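Local coordinates for tripartite terminase subunit 3 (PDB 3N4P), which carries a C-terminal nuclease domain, the part present here, and probably serves in the motor that packages viral DNA into empty capsids, at residues 56-61 against 87-92; 60-65 against 131-136; 109-114 against 151-156; 122-127 against 209-214. All blocks are in the same frame, centred on the assembly; numbering follows the deposited sequence.

Contact 1 (56-61 against 87-92); sequences YDYFGK and AYRHQF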
loop_
_atom_site.group_PDB
_atom_site.type_symbol
_atom_site.label_atom_id
_atom_site.label_comp_id
_atom_site.label_asym_id
_atom_site.label_seq_id
_atom_site.Cartn_x
_atom_site.Cartn_y
_atom_site.Cartn_z
ATOM N N TYR B 56 11.255 8.931 10.269
ATOM C CA TYR B 56 12.079 8.568 9.124
ATOM C C TYR B 56 13.261 7.677 9.453
ATOM O O TYR B 56 14.072 7.369 8.577
ATOM C CB TYR B 56 12.614 9.842 8.464
ATOM C CG TYR B 56 11.505 10.781 8.001
ATOM C CD1 TYR B 56 11.612 12.163 8.177
ATOM C CD2 TYR B 56 10.333 10.274 7.401
ATOM C CE1 TYR B 56 10.590 13.002 7.784
ATOM C CE2 TYR B 56 9.312 11.110 7.007
ATOM C CZ TYR B 56 9.451 12.476 7.203
ATOM O OH TYR B 56 8.445 13.317 6.815
ATOM N N ASP B 57 13.367 7.263 10.708
ATOM C CA ASP B 57 14.555 6.551 11.171
ATOM C C ASP B 57 14.922 5.425 10.220
ATOM O O ASP B 57 16.089 5.263 9.909
ATOM C CB ASP B 57 14.349 6.018 12.597
ATOM C CG ASP B 57 13.456 6.942 13.438
ATOM O OD1 ASP B 57 12.218 7.001 13.112
ATOM O OD2 ASP B 57 13.993 7.594 14.381
ATOM N N TYR B 58 13.918 4.710 9.712
ATOM C CA TYR B 58 14.109 3.529 8.865
ATOM C C TYR B 58 14.176 3.738 7.352
ATOM O O TYR B 58 14.340 2.770 6.619
ATOM C CB TYR B 58 13.055 2.448 9.230
ATOM C CG TYR B 58 13.299 1.962 10.643
ATOM C CD1 TYR B 58 14.142 0.878 10.874
ATOM C CD2 TYR B 58 12.800 2.667 11.749
ATOM C CE1 TYR B 58 14.429 0.449 12.178
ATOM C CE2 TYR B 58 13.100 2.258 13.073
ATOM C CZ TYR B 58 13.904 1.140 13.262
ATOM O OH TYR B 58 14.215 0.696 14.525
ATOM N N PHE B 59 14.076 4.976 6.868
ATOM C CA PHE B 59 14.240 5.207 5.422
ATOM C C PHE B 59 15.672 5.409 5.010
ATOM O O PHE B 59 16.454 6.082 5.696
ATOM C CB PHE B 59 13.410 6.407 4.943
ATOM C CG PHE B 59 11.939 6.151 4.965
ATOM C CD1 PHE B 59 11.216 6.267 6.159
ATOM C CD2 PHE B 59 11.280 5.772 3.819
ATOM C CE1 PHE B 59 9.841 6.013 6.202
ATOM C CE2 PHE B 59 9.907 5.520 3.847
ATOM C CZ PHE B 59 9.190 5.609 5.071
ATOM N N GLY B 60 16.037 4.880 3.857
ATOM C CA GLY B 60 17.338 5.282 3.334
ATOM C C GLY B 60 17.315 6.785 3.001
ATOM O O GLY B 60 16.280 7.309 2.620
ATOM N N LYS B 61 18.450 7.487 3.176
ATOM C CA LYS B 61 18.483 8.914 2.887
ATOM C C LYS B 61 19.004 9.233 1.489
ATOM O O LYS B 61 19.099 10.405 1.086
ATOM C CB LYS B 61 19.241 9.666 3.987
ATOM C CG LYS B 61 18.676 9.246 5.333
ATOM C CD LYS B 61 19.145 10.152 6.436
ATOM C CE LYS B 61 18.125 10.067 7.561
ATOM N NZ LYS B 61 18.800 10.267 8.893
ATOM N N ALA B 87 15.799 3.094 -0.039
ATOM C CA ALA B 87 15.566 1.983 0.817
ATOM C C ALA B 87 14.512 2.283 1.876
ATOM O O ALA B 87 14.367 3.424 2.339
ATOM C CB ALA B 87 16.864 1.507 1.416
ATOM N N TYR B 88 13.781 1.226 2.255
ATOM C CA TYR B 88 12.998 1.277 3.481
ATOM C C TYR B 88 13.144 -0.029 4.216
ATOM O O TYR B 88 12.719 -1.045 3.689
ATOM C CB TYR B 88 11.518 1.609 3.202
ATOM C CG TYR B 88 10.705 1.448 4.437
ATOM C CD1 TYR B 88 10.880 2.325 5.512
ATOM C CD2 TYR B 88 9.814 0.361 4.596
ATOM C CE1 TYR B 88 10.169 2.157 6.666
ATOM C CE2 TYR B 88 9.118 0.195 5.769
ATOM C CZ TYR B 88 9.305 1.099 6.806
ATOM O OH TYR B 88 8.633 0.956 8.009
ATOM N N ARG B 89 13.712 0.017 5.434
ATOM C CA ARG B 89 14.184 -1.160 6.167
ATOM C C ARG B 89 14.869 -2.058 5.170
ATOM O O ARG B 89 15.726 -1.602 4.475
ATOM C CB ARG B 89 13.016 -1.895 6.938
ATOM C CG ARG B 89 12.107 -0.927 7.732
ATOM C CD ARG B 89 10.935 -1.562 8.547
ATOM N NE ARG B 89 11.170 -1.387 9.987
ATOM C CZ ARG B 89 10.673 -0.430 10.786
ATOM N NH1 ARG B 89 9.844 0.498 10.328
ATOM N NH2 ARG B 89 10.997 -0.438 12.079
ATOM N N HIS B 90 14.385 -3.286 5.018
ATOM C CA HIS B 90 14.914 -4.224 4.035
ATOM C C HIS B 90 14.249 -4.138 2.623
ATOM O O HIS B 90 14.609 -4.894 1.727
ATOM C CB HIS B 90 14.884 -5.664 4.631
ATOM C CG HIS B 90 13.504 -6.164 4.946
ATOM N ND1 HIS B 90 12.394 -5.339 4.981
ATOM C CD2 HIS B 90 13.043 -7.416 5.202
ATOM C CE1 HIS B 90 11.311 -6.062 5.224
ATOM N NE2 HIS B 90 11.673 -7.328 5.355
ATOM N N GLN B 91 13.340 -3.180 2.396
ATOM C CA GLN B 91 12.654 -3.022 1.099
ATOM C C GLN B 91 13.198 -1.869 0.304
ATOM O O GLN B 91 13.992 -1.062 0.798
ATOM C CB GLN B 91 11.152 -2.865 1.300
ATOM C CG GLN B 91 10.532 -4.156 2.000
ATOM C CD GLN B 91 9.107 -3.938 2.464
ATOM O OE1 GLN B 91 8.861 -3.106 3.319
ATOM N NE2 GLN B 91 8.170 -4.682 1.908
ATOM N N PHE B 92 12.749 -1.805 -0.944
ATOM C CA PHE B 92 13.090 -0.740 -1.877
ATOM C C PHE B 92 11.859 -0.172 -2.443
ATOM O O PHE B 92 10.982 -0.904 -2.942
ATOM C CB PHE B 92 13.986 -1.327 -2.944
ATOM C CG PHE B 92 15.118 -2.137 -2.331
ATOM C CD1 PHE B 92 16.275 -1.502 -1.876
ATOM C CD2 PHE B 92 14.982 -3.503 -2.142
ATOM C CE1 PHE B 92 17.337 -2.231 -1.259
ATOM C CE2 PHE B 92 16.029 -4.263 -1.504
ATOM C CZ PHE B 92 17.224 -3.591 -1.072
#

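Contact 2 (60-65 against 131-136); sequences GKTLYV and LDELRI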
loop_
_atom_site.group_PDB
_atom_site.type_symbol
_atom_site.label_atom_id
_atom_site.label_comp_id
_atom_site.label_asym_id
_atom_site.label_seq_id
_atom_site.Cartn_x
_atom_site.Cartn_y
_atom_site.Cartn_z
ATOM N N GLY B 60 16.037 4.880 3.857
ATOM C CA GLY B 60 17.338 5.282 3.334
ATOM C C GLY B 60 17.315 6.785 3.001
ATOM O O GLY B 60 16.280 7.309 2.620
ATOM N N LYS B 61 18.450 7.487 3.176
ATOM C CA LYS B 61 18.483 8.914 2.887
ATOM C C LYS B 61 19.004 9.233 1.489
ATOM O O LYS B 61 19.099 10.405 1.086
ATOM C CB LYS B 61 19.241 9.666 3.987
ATOM C CG LYS B 61 18.676 9.246 5.333
ATOM C CD LYS B 61 19.145 10.152 6.436
ATOM C CE LYS B 61 18.125 10.067 7.561
ATOM N NZ LYS B 61 18.800 10.267 8.893
ATOM N N THR B 62 19.297 8.187 0.743
ATOM C CA THR B 62 19.817 8.373 -0.560
ATOM C C THR B 62 18.838 8.002 -1.647
ATOM O O THR B 62 18.360 6.897 -1.678
ATOM C CB THR B 62 21.123 7.582 -0.732
ATOM O OG1 THR B 62 22.092 8.127 0.152
ATOM C CG2 THR B 62 21.664 7.774 -2.145
ATOM N N LEU B 63 18.594 8.920 -2.579
ATOM C CA LEU B 63 17.798 8.624 -3.790
ATOM C C LEU B 63 18.707 8.041 -4.893
ATOM O O LEU B 63 19.598 8.713 -5.359
ATOM C CB LEU B 63 17.205 9.943 -4.334
ATOM C CG LEU B 63 15.792 10.064 -4.815
ATOM C CD1 LEU B 63 15.502 11.169 -5.918
ATOM C CD2 LEU B 63 15.064 8.682 -5.077
ATOM N N TYR B 64 18.500 6.820 -5.327
ATOM C CA TYR B 64 19.237 6.249 -6.457
ATOM C C TYR B 64 18.403 6.462 -7.723
ATOM O O TYR B 64 17.210 6.092 -7.751
ATOM C CB TYR B 64 19.468 4.722 -6.218
ATOM C CG TYR B 64 20.400 4.514 -5.054
ATOM C CD1 TYR B 64 19.913 4.509 -3.748
ATOM C CD2 TYR B 64 21.798 4.469 -5.247
ATOM C CE1 TYR B 64 20.811 4.358 -2.617
ATOM C CE2 TYR B 64 22.734 4.319 -4.129
ATOM C CZ TYR B 64 22.214 4.288 -2.818
ATOM O OH TYR B 64 23.066 4.205 -1.719
ATOM N N VAL B 65 18.982 7.026 -8.772
ATOM C CA VAL B 65 18.239 7.055 -10.029
ATOM C C VAL B 65 19.014 6.484 -11.242
ATOM O O VAL B 65 20.211 6.601 -11.327
ATOM C CB VAL B 65 17.665 8.534 -10.419
ATOM C CG1 VAL B 65 17.731 9.610 -9.312
ATOM C CG2 VAL B 65 18.142 8.962 -11.725
ATOM N N LEU B 131 15.396 12.816 2.413
ATOM C CA LEU B 131 16.364 12.405 1.424
ATOM C C LEU B 131 17.437 13.505 1.381
ATOM O O LEU B 131 17.102 14.662 1.138
ATOM C CB LEU B 131 15.695 12.305 0.078
ATOM C CG LEU B 131 14.702 11.177 -0.119
ATOM C CD1 LEU B 131 14.173 11.178 -1.568
ATOM C CD2 LEU B 131 15.225 9.788 0.253
ATOM N N ASP B 132 18.697 13.148 1.669
ATOM C CA ASP B 132 19.776 14.142 1.756
ATOM C C ASP B 132 20.930 14.005 0.761
ATOM O O ASP B 132 21.851 14.842 0.787
ATOM C CB ASP B 132 20.295 14.321 3.221
ATOM C CG ASP B 132 21.208 13.146 3.742
ATOM O OD1 ASP B 132 21.304 12.022 3.145
ATOM O OD2 ASP B 132 21.842 13.377 4.819
ATOM N N GLU B 133 20.848 13.007 -0.127
ATOM C CA GLU B 133 21.841 12.726 -1.184
ATOM C C GLU B 133 21.210 12.121 -2.443
ATOM O O GLU B 133 20.239 11.391 -2.347
ATOM C CB GLU B 133 22.855 11.740 -0.624
ATOM C CG GLU B 133 24.098 11.376 -1.463
ATOM C CD GLU B 133 25.013 10.401 -0.676
ATOM O OE1 GLU B 133 24.652 9.179 -0.517
ATOM O OE2 GLU B 133 26.083 10.849 -0.182
ATOM N N LEU B 134 21.779 12.414 -3.608
ATOM C CA LEU B 134 21.403 11.801 -4.893
ATOM C C LEU B 134 22.513 11.022 -5.527
ATOM O O LEU B 134 23.613 11.526 -5.618
ATOM C CB LEU B 134 21.144 12.863 -5.925
ATOM C CG LEU B 134 19.752 13.329 -6.109
ATOM C CD1 LEU B 134 19.873 14.648 -6.987
ATOM C CD2 LEU B 134 18.916 12.164 -6.740
ATOM N N ARG B 135 22.209 9.850 -6.052
ATOM C CA ARG B 135 23.178 9.055 -6.751
ATOM C C ARG B 135 22.581 8.641 -8.041
ATOM O O ARG B 135 21.555 7.958 -8.059
ATOM C CB ARG B 135 23.513 7.829 -5.955
ATOM C CG ARG B 135 24.534 8.104 -4.918
ATOM C CD ARG B 135 24.838 6.882 -4.007
ATOM N NE ARG B 135 25.716 7.393 -2.971
ATOM C CZ ARG B 135 26.973 6.990 -2.731
ATOM N NH1 ARG B 135 27.518 5.943 -3.382
ATOM N NH2 ARG B 135 27.676 7.625 -1.786
ATOM N N ILE B 136 23.236 9.025 -9.128
ATOM C CA ILE B 136 22.636 8.960 -10.445
ATOM C C ILE B 136 23.525 8.177 -11.389
ATOM O O ILE B 136 24.680 8.471 -11.499
ATOM C CB ILE B 136 22.430 10.412 -11.003
ATOM C CG1 ILE B 136 21.540 11.203 -10.049
ATOM C CG2 ILE B 136 21.828 10.420 -12.436
ATOM C CD1 ILE B 136 21.541 12.739 -10.345
#

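Contact 3 (109-114 against 151-156); sequences SEVAIA and ACLIRQ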
loop_
_atom_site.group_PDB
_atom_site.type_symbol
_atom_site.label_atom_id
_atom_site.label_comp_id
_atom_site.label_asym_id
_atom_site.label_seq_id
_atom_site.Cartn_x
_atom_site.Cartn_y
_atom_site.Cartn_z
ATOM N N SER B 109 17.432 17.160 -27.797
ATOM C CA SER B 109 16.949 15.949 -27.233
ATOM C C SER B 109 17.558 15.828 -25.850
ATOM O O SER B 109 16.914 15.367 -24.927
ATOM C CB SER B 109 17.368 14.770 -28.092
ATOM O OG SER B 109 16.878 14.944 -29.396
ATOM N N GLU B 110 18.800 16.287 -25.732
ATOM C CA GLU B 110 19.591 16.113 -24.537
ATOM C C GLU B 110 19.074 16.979 -23.403
ATOM O O GLU B 110 19.011 16.522 -22.236
ATOM C CB GLU B 110 21.058 16.388 -24.847
ATOM C CG GLU B 110 21.584 15.380 -25.860
ATOM C CD GLU B 110 22.944 15.707 -26.443
ATOM O OE1 GLU B 110 22.997 16.016 -27.653
ATOM O OE2 GLU B 110 23.959 15.633 -25.709
ATOM N N VAL B 111 18.661 18.197 -23.746
ATOM C CA VAL B 111 18.016 19.068 -22.774
ATOM C C VAL B 111 16.616 18.563 -22.353
ATOM O O VAL B 111 16.317 18.474 -21.184
ATOM C CB VAL B 111 17.974 20.501 -23.269
ATOM C CG1 VAL B 111 17.040 21.369 -22.398
ATOM C CG2 VAL B 111 19.422 21.069 -23.350
ATOM N N ALA B 112 15.766 18.218 -23.306
ATOM C CA ALA B 112 14.485 17.627 -22.964
ATOM C C ALA B 112 14.693 16.441 -22.053
ATOM O O ALA B 112 14.047 16.352 -21.018
ATOM C CB ALA B 112 13.741 17.214 -24.202
ATOM N N ILE B 113 15.613 15.558 -22.399
ATOM C CA ILE B 113 15.822 14.371 -21.546
ATOM C C ILE B 113 16.259 14.680 -20.127
ATOM O O ILE B 113 15.731 14.088 -19.158
ATOM C CB ILE B 113 16.758 13.328 -22.193
ATOM C CG1 ILE B 113 15.984 12.640 -23.325
ATOM C CG2 ILE B 113 17.156 12.249 -21.167
ATOM C CD1 ILE B 113 16.776 12.151 -24.481
ATOM N N ALA B 114 17.240 15.554 -19.998
ATOM C CA ALA B 114 17.819 15.915 -18.718
ATOM C C ALA B 114 16.819 16.620 -17.800
ATOM O O ALA B 114 16.764 16.270 -16.598
ATOM C CB ALA B 114 19.043 16.808 -18.904
ATOM N N ALA B 151 24.376 13.999 -18.153
ATOM C CA ALA B 151 24.679 13.999 -16.712
ATOM C C ALA B 151 24.864 15.432 -16.240
ATOM O O ALA B 151 24.289 15.869 -15.216
ATOM C CB ALA B 151 25.934 13.188 -16.404
ATOM N N CYS B 152 25.677 16.147 -16.983
ATOM C CA CYS B 152 26.024 17.506 -16.634
ATOM C C CYS B 152 24.773 18.377 -16.643
ATOM O O CYS B 152 24.615 19.212 -15.777
ATOM C CB CYS B 152 27.162 17.996 -17.550
ATOM S SG CYS B 152 27.417 19.726 -17.488
ATOM N N LEU B 153 23.827 18.114 -17.546
ATOM C CA LEU B 153 22.603 18.939 -17.585
ATOM C C LEU B 153 21.703 18.655 -16.422
ATOM O O LEU B 153 21.046 19.523 -15.937
ATOM C CB LEU B 153 21.844 18.888 -18.925
ATOM C CG LEU B 153 22.534 19.479 -20.161
ATOM C CD1 LEU B 153 22.060 18.749 -21.412
ATOM C CD2 LEU B 153 22.408 21.036 -20.366
ATOM N N ILE B 154 21.710 17.432 -15.942
ATOM C CA ILE B 154 20.869 17.011 -14.839
ATOM C C ILE B 154 21.390 17.671 -13.585
ATOM O O ILE B 154 20.610 18.250 -12.814
ATOM C CB ILE B 154 20.947 15.496 -14.629
ATOM C CG1 ILE B 154 20.211 14.744 -15.769
ATOM C CG2 ILE B 154 20.289 15.124 -13.213
ATOM C CD1 ILE B 154 20.275 13.250 -15.696
ATOM N N ARG B 155 22.688 17.533 -13.331
ATOM C CA ARG B 155 23.312 18.116 -12.150
ATOM C C ARG B 155 22.984 19.638 -12.105
ATOM O O ARG B 155 22.636 20.190 -11.065
ATOM C CB ARG B 155 24.835 17.918 -12.212
ATOM C CG ARG B 155 25.610 18.257 -10.935
ATOM C CD ARG B 155 27.112 18.528 -11.231
ATOM N NE ARG B 155 27.297 19.274 -12.475
ATOM C CZ ARG B 155 27.198 20.597 -12.616
ATOM N NH1 ARG B 155 26.905 21.389 -11.581
ATOM N NH2 ARG B 155 27.369 21.137 -13.824
ATOM N N GLN B 156 23.074 20.265 -13.252
ATOM C CA GLN B 156 22.645 21.647 -13.432
ATOM C C GLN B 156 21.209 22.035 -12.993
ATOM O O GLN B 156 21.055 22.985 -12.212
ATOM C CB GLN B 156 22.818 22.006 -14.888
ATOM C CG GLN B 156 24.090 22.625 -15.161
ATOM C CD GLN B 156 24.245 22.991 -16.642
ATOM O OE1 GLN B 156 25.164 22.473 -17.329
ATOM N NE2 GLN B 156 23.331 23.842 -17.156
#

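Contact 4 (122-127 against 209-214); sequences ISVLSL and ELVSYT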
loop_
_atom_site.group_PDB
_atom_site.type_symbol
_atom_site.label_atom_id
_atom_site.label_comp_id
_atom_site.label_asym_id
_atom_site.label_seq_id
_atom_site.Cartn_x
_atom_site.Cartn_y
_atom_site.Cartn_z
ATOM N N ILE B 122 13.505 16.686 -8.460
ATOM C CA ILE B 122 13.124 17.830 -7.651
ATOM C C ILE B 122 11.771 17.597 -6.971
ATOM O O ILE B 122 11.640 17.869 -5.775
ATOM C CB ILE B 122 13.164 19.115 -8.498
ATOM C CG1 ILE B 122 14.600 19.395 -8.991
ATOM C CG2 ILE B 122 12.561 20.419 -7.771
ATOM C CD1 ILE B 122 14.507 20.245 -10.380
ATOM N N SER B 123 10.764 17.061 -7.680
ATOM C CA SER B 123 9.499 16.798 -6.996
ATOM C C SER B 123 9.673 15.737 -5.912
ATOM O O SER B 123 9.057 15.841 -4.868
ATOM C CB SER B 123 8.417 16.335 -7.959
ATOM O OG SER B 123 8.223 17.373 -8.921
ATOM N N VAL B 124 10.451 14.697 -6.199
ATOM C CA VAL B 124 10.672 13.649 -5.252
ATOM C C VAL B 124 11.366 14.200 -4.015
ATOM O O VAL B 124 10.957 13.844 -2.900
ATOM C CB VAL B 124 11.509 12.535 -5.807
ATOM C CG1 VAL B 124 11.971 11.528 -4.638
ATOM C CG2 VAL B 124 10.746 11.749 -6.859
ATOM N N LEU B 125 12.410 15.025 -4.189
ATOM C CA LEU B 125 13.130 15.550 -3.038
ATOM C C LEU B 125 12.184 16.380 -2.179
ATOM O O LEU B 125 12.168 16.261 -0.972
ATOM C CB LEU B 125 14.341 16.443 -3.483
ATOM C CG LEU B 125 15.449 15.559 -4.078
ATOM C CD1 LEU B 125 16.549 16.436 -4.527
ATOM C CD2 LEU B 125 15.958 14.467 -3.092
ATOM N N SER B 126 11.391 17.201 -2.842
ATOM C CA SER B 126 10.325 17.988 -2.245
ATOM C C SER B 126 9.329 17.180 -1.401
ATOM O O SER B 126 8.929 17.620 -0.314
ATOM C CB SER B 126 9.537 18.584 -3.386
ATOM O OG SER B 126 8.936 19.764 -2.963
ATOM N N LEU B 127 8.893 16.034 -1.915
ATOM C CA LEU B 127 7.981 15.180 -1.159
ATOM C C LEU B 127 8.602 14.362 0.004
ATOM O O LEU B 127 7.878 13.929 0.891
ATOM C CB LEU B 127 7.204 14.235 -2.080
ATOM C CG LEU B 127 6.195 14.958 -2.955
ATOM C CD1 LEU B 127 5.851 14.091 -4.216
ATOM C CD2 LEU B 127 5.002 15.208 -2.092
ATOM N N GLU B 209 2.584 8.353 -3.297
ATOM C CA GLU B 209 2.892 9.689 -3.845
ATOM C C GLU B 209 4.002 9.634 -4.957
ATOM O O GLU B 209 4.639 10.612 -5.271
ATOM C CB GLU B 209 3.336 10.572 -2.623
ATOM C CG GLU B 209 4.680 10.207 -2.021
ATOM C CD GLU B 209 4.676 8.985 -1.021
ATOM O OE1 GLU B 209 3.593 8.482 -0.599
ATOM O OE2 GLU B 209 5.807 8.581 -0.638
ATOM N N LEU B 210 4.207 8.463 -5.551
ATOM C CA LEU B 210 5.018 8.239 -6.740
ATOM C C LEU B 210 4.908 9.396 -7.825
ATOM O O LEU B 210 3.841 9.720 -8.316
ATOM C CB LEU B 210 4.567 6.907 -7.321
ATOM C CG LEU B 210 5.034 6.251 -8.634
ATOM C CD1 LEU B 210 5.625 7.180 -9.639
ATOM C CD2 LEU B 210 5.944 5.128 -8.379
ATOM N N VAL B 211 6.031 9.991 -8.185
ATOM C CA VAL B 211 6.026 11.168 -9.109
ATOM C C VAL B 211 6.173 10.664 -10.510
ATOM O O VAL B 211 7.012 9.833 -10.752
ATOM C CB VAL B 211 7.250 12.066 -8.802
ATOM C CG1 VAL B 211 7.440 13.156 -9.903
ATOM C CG2 VAL B 211 7.080 12.658 -7.446
ATOM N N SER B 212 5.324 11.116 -11.419
ATOM C CA SER B 212 5.535 10.798 -12.817
ATOM C C SER B 212 4.866 11.757 -13.762
ATOM O O SER B 212 3.700 11.575 -14.048
ATOM C CB SER B 212 4.951 9.447 -13.147
ATOM O OG SER B 212 5.177 9.242 -14.540
ATOM N N TYR B 213 5.595 12.726 -14.303
ATOM C CA TYR B 213 4.966 13.754 -15.112
ATOM C C TYR B 213 4.652 13.256 -16.523
ATOM O O TYR B 213 3.793 13.824 -17.199
ATOM C CB TYR B 213 5.843 15.009 -15.188
ATOM C CG TYR B 213 5.910 15.696 -13.838
ATOM C CD1 TYR B 213 7.073 15.620 -13.056
ATOM C CD2 TYR B 213 4.814 16.457 -13.364
ATOM C CE1 TYR B 213 7.162 16.264 -11.844
ATOM C CE2 TYR B 213 4.868 17.107 -12.121
ATOM C CZ TYR B 213 6.065 16.997 -11.351
ATOM O OH TYR B 213 6.186 17.654 -10.131
ATOM N N THR B 214 5.340 12.209 -16.995
ATOM C CA THR B 214 5.132 11.790 -18.383
ATOM C C THR B 214 4.161 10.621 -18.444
ATOM O O THR B 214 3.701 10.277 -19.541
ATOM C CB THR B 214 6.438 11.299 -19.080
ATOM O OG1 THR B 214 6.940 10.162 -18.386
ATOM C CG2 THR B 214 7.485 12.414 -19.107
#

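Contact 1 (56-61 against 87-92)
The tight hairpin joining strands 80-88 and 91-100, a type II' turn from Tyr88 to Gln91, is met on one side by Tyr58, Phe59 and Gly60 of the loop that leads into strand 62-67. Two backbone hydrogen bonds fasten them, one each side of the bridged pair Phe59 and Tyr88: Arg89 N gives to Tyr58 O at 3.1 Å, and Gly60 N to Ala87 O at 2.7 Å. The second donor rises well out of the carbonyl plane of Ala87. Beside these bonds Arg89 lies flat on Tyr58. Its chain bends at the third torsion (113°), which turns the guanidinium onto the ring; the planes differ by 12°, and Arg89 CZ stands 3.7 Å from the centroid of the Tyr58 ring, with Arg89 NH2 over the middle of the face. Arg89 NH1 meanwhile reaches back within its own segment to Tyr88 OH at 2.7 Å, in the guanidinium plane, which limits both the tilt and the rotation of the group. Phe59, for its part, takes Tyr88 CD1 over the centre of its ring, Phe59 CZ to Tyr88 CD1 3.7 Å, though the two rings are turned obliquely. Tyr130 also meets the Phe59 ring. Tyr88 OH has a further hydrogen bond to Glu42 of the second subunit, and the same subunit packs Ile45 on Tyr88. A cation-pi stack and a ring contact thus flank the two backbone bonds; Arg89 is probably stabilised by the pi cloud of Tyr58, and the Tyr88 hydroxyl joins this loop-to-hairpin contact to the subunit interface.

Contact 2 (60-65 against 131-136)
Thr62 to Val65 run parallel to Glu133 to Ile136, residue against residue, the short strand axes 4.7 Å apart and inclined by 18°. The ladder is the regular parallel one: Leu63 N gives to Glu133 O, Arg135 N to Leu63 O at 2.9 Å, and Val65 N to Arg135 O at 2.8 Å. Just ahead of it Lys61 O receives Asp132 N at 2.8 Å, in the carbonyl plane, and a weak bond from Glu133 N. On the face with Thr62, Tyr64, Glu133 and Arg135, Glu133 OE1 accepts from two donors. Thr62 OG1 donates to Glu133 OE1 at 2.8 Å, while Arg135 NE comes to the same OE1 from the opposite face of the carboxylate plane, at 3.2 Å, as a salt bridge; Glu133 OE2 pairs with Arg165. These are the two central parallel strands of an RNase H-like sheet, 62-67 and 133-138, which lead on to Asp68 and Glu139, both ligands of a magnesium ion. Arg135, extended from CG to NE, runs alongside Tyr64 and sets CD against the ring carbon CE2; its NH1 goes to Ala273 O. On the opposite face the side chains of both strands, Leu63, Val65, Leu134 and Ile136, are aliphatic. Leu63 CD1 lies beside Leu134 CD2 at 3.6 Å, both side chains pointing the same way, and Val65 CG1 crosses to that same CD2. Leu131 adds CD1 against Leu63 CG, 3.8 Å away. Helix 109-127 covers this side through Val124 and Ile121, and Ile154 of helix 144-161 rests on Ile136.

Contact 3 (109-114 against 151-156)
Leu153 holds CG anti to its carbonyl carbon, and chi1 -66° with chi2 151° brings CD1 to the backbone of Glu110 and against Val111; Ile154, with CG1 likewise anti to its carbonyl carbon, lays that methylene beside Ala114. These residues join helices 109-127 and 144-161, which lie on one side of the RNase H-like sheet and cross here at -45°, the short axes 8.9 Å apart. The smallness of Ala114 permits the approach: its CA comes 5.1 Å from the CA of Ile154, and its CB touches both Leu153 and Ile154. No hydrogen bond passes between the two segments, so what joins them here is aliphatic. Toward the outside, Val111 and Leu153 cross at about a right angle, Val111 CG2 to Leu153 CD1 4.0 Å. Glu110 contributes mainly its backbone and CB to this contact, for its carboxylate turns to Arg149, earlier on helix 144-161, in a salt bridge. Deeper in, Ile113 leans on Phe100 of the sheet. The packing is closest where Ala114 CB presses on Leu153 CB, a tight 3.5 Å, with Ile154 CG1 3.9 Å from the same Ala114 CB.

Contact 4 (122-127 against 209-214)
Val211, the last residue of strand 204-211, is the compact part of this contact, its branches pressed against one side of helix 109-127 near the helix C-terminus. Val211 CG2, anti to the carbonyl carbon, takes two neighbours about one helical turn apart: Val124 CG2 at 3.8 Å and Leu127 CD1 at 3.7 Å. The other branch, Val211 CG1, lies 3.9 Å from Ser123 CB. Leu127 CD1 also brushes Glu209 O. Val124 and Val211 are buried, and Val124 also touches Tyr95 of the adjacent strand 91-100: here helix 109-127 packs on the RNase H-like sheet. The outer side is different. Tyr213 lies on the surface, and its first torsion (-68°) helps carry the ring back toward the helix, with Ser123 OG at the ring edge in its plane. The hydroxyls Ser123 OG and Tyr213 OH are modelled as a hydrogen-bonded pair, but their separation is too short to trust in detail. Ser123 OG also bonds to His119 O, and the ring of His119 stacks on Tyr213. Hydrophobic contact therefore joins helix to strand inside, while at the surface the His119 stack, perhaps helped by the doubtful hydroxyl pair, probably ties the chain beyond the strand to the same helix.

Contacts 1 and 2 share Gly60 and Lys61, but contact 1 lies at the hairpin end of two strands, beside the second subunit, with backbone bonds plus cation-pi and aromatic contacts, while contact 2 is the sheet itself, polar on one face and aliphatic on the other. Contacts 3 and 4 both use helix 109-127: contact 3 joins it to another helix by aliphatic packing, contact 4 to a strand with hydroxyls added outside. Each contact is partly buried, with buried residues such as Leu63, Leu134, Ala114 and Val211 and exposed ones such as Tyr58, Lys61, Val111 and Tyr213. Contacts 3 and 4 both touch the aliphatic face of contact 2, though not each other.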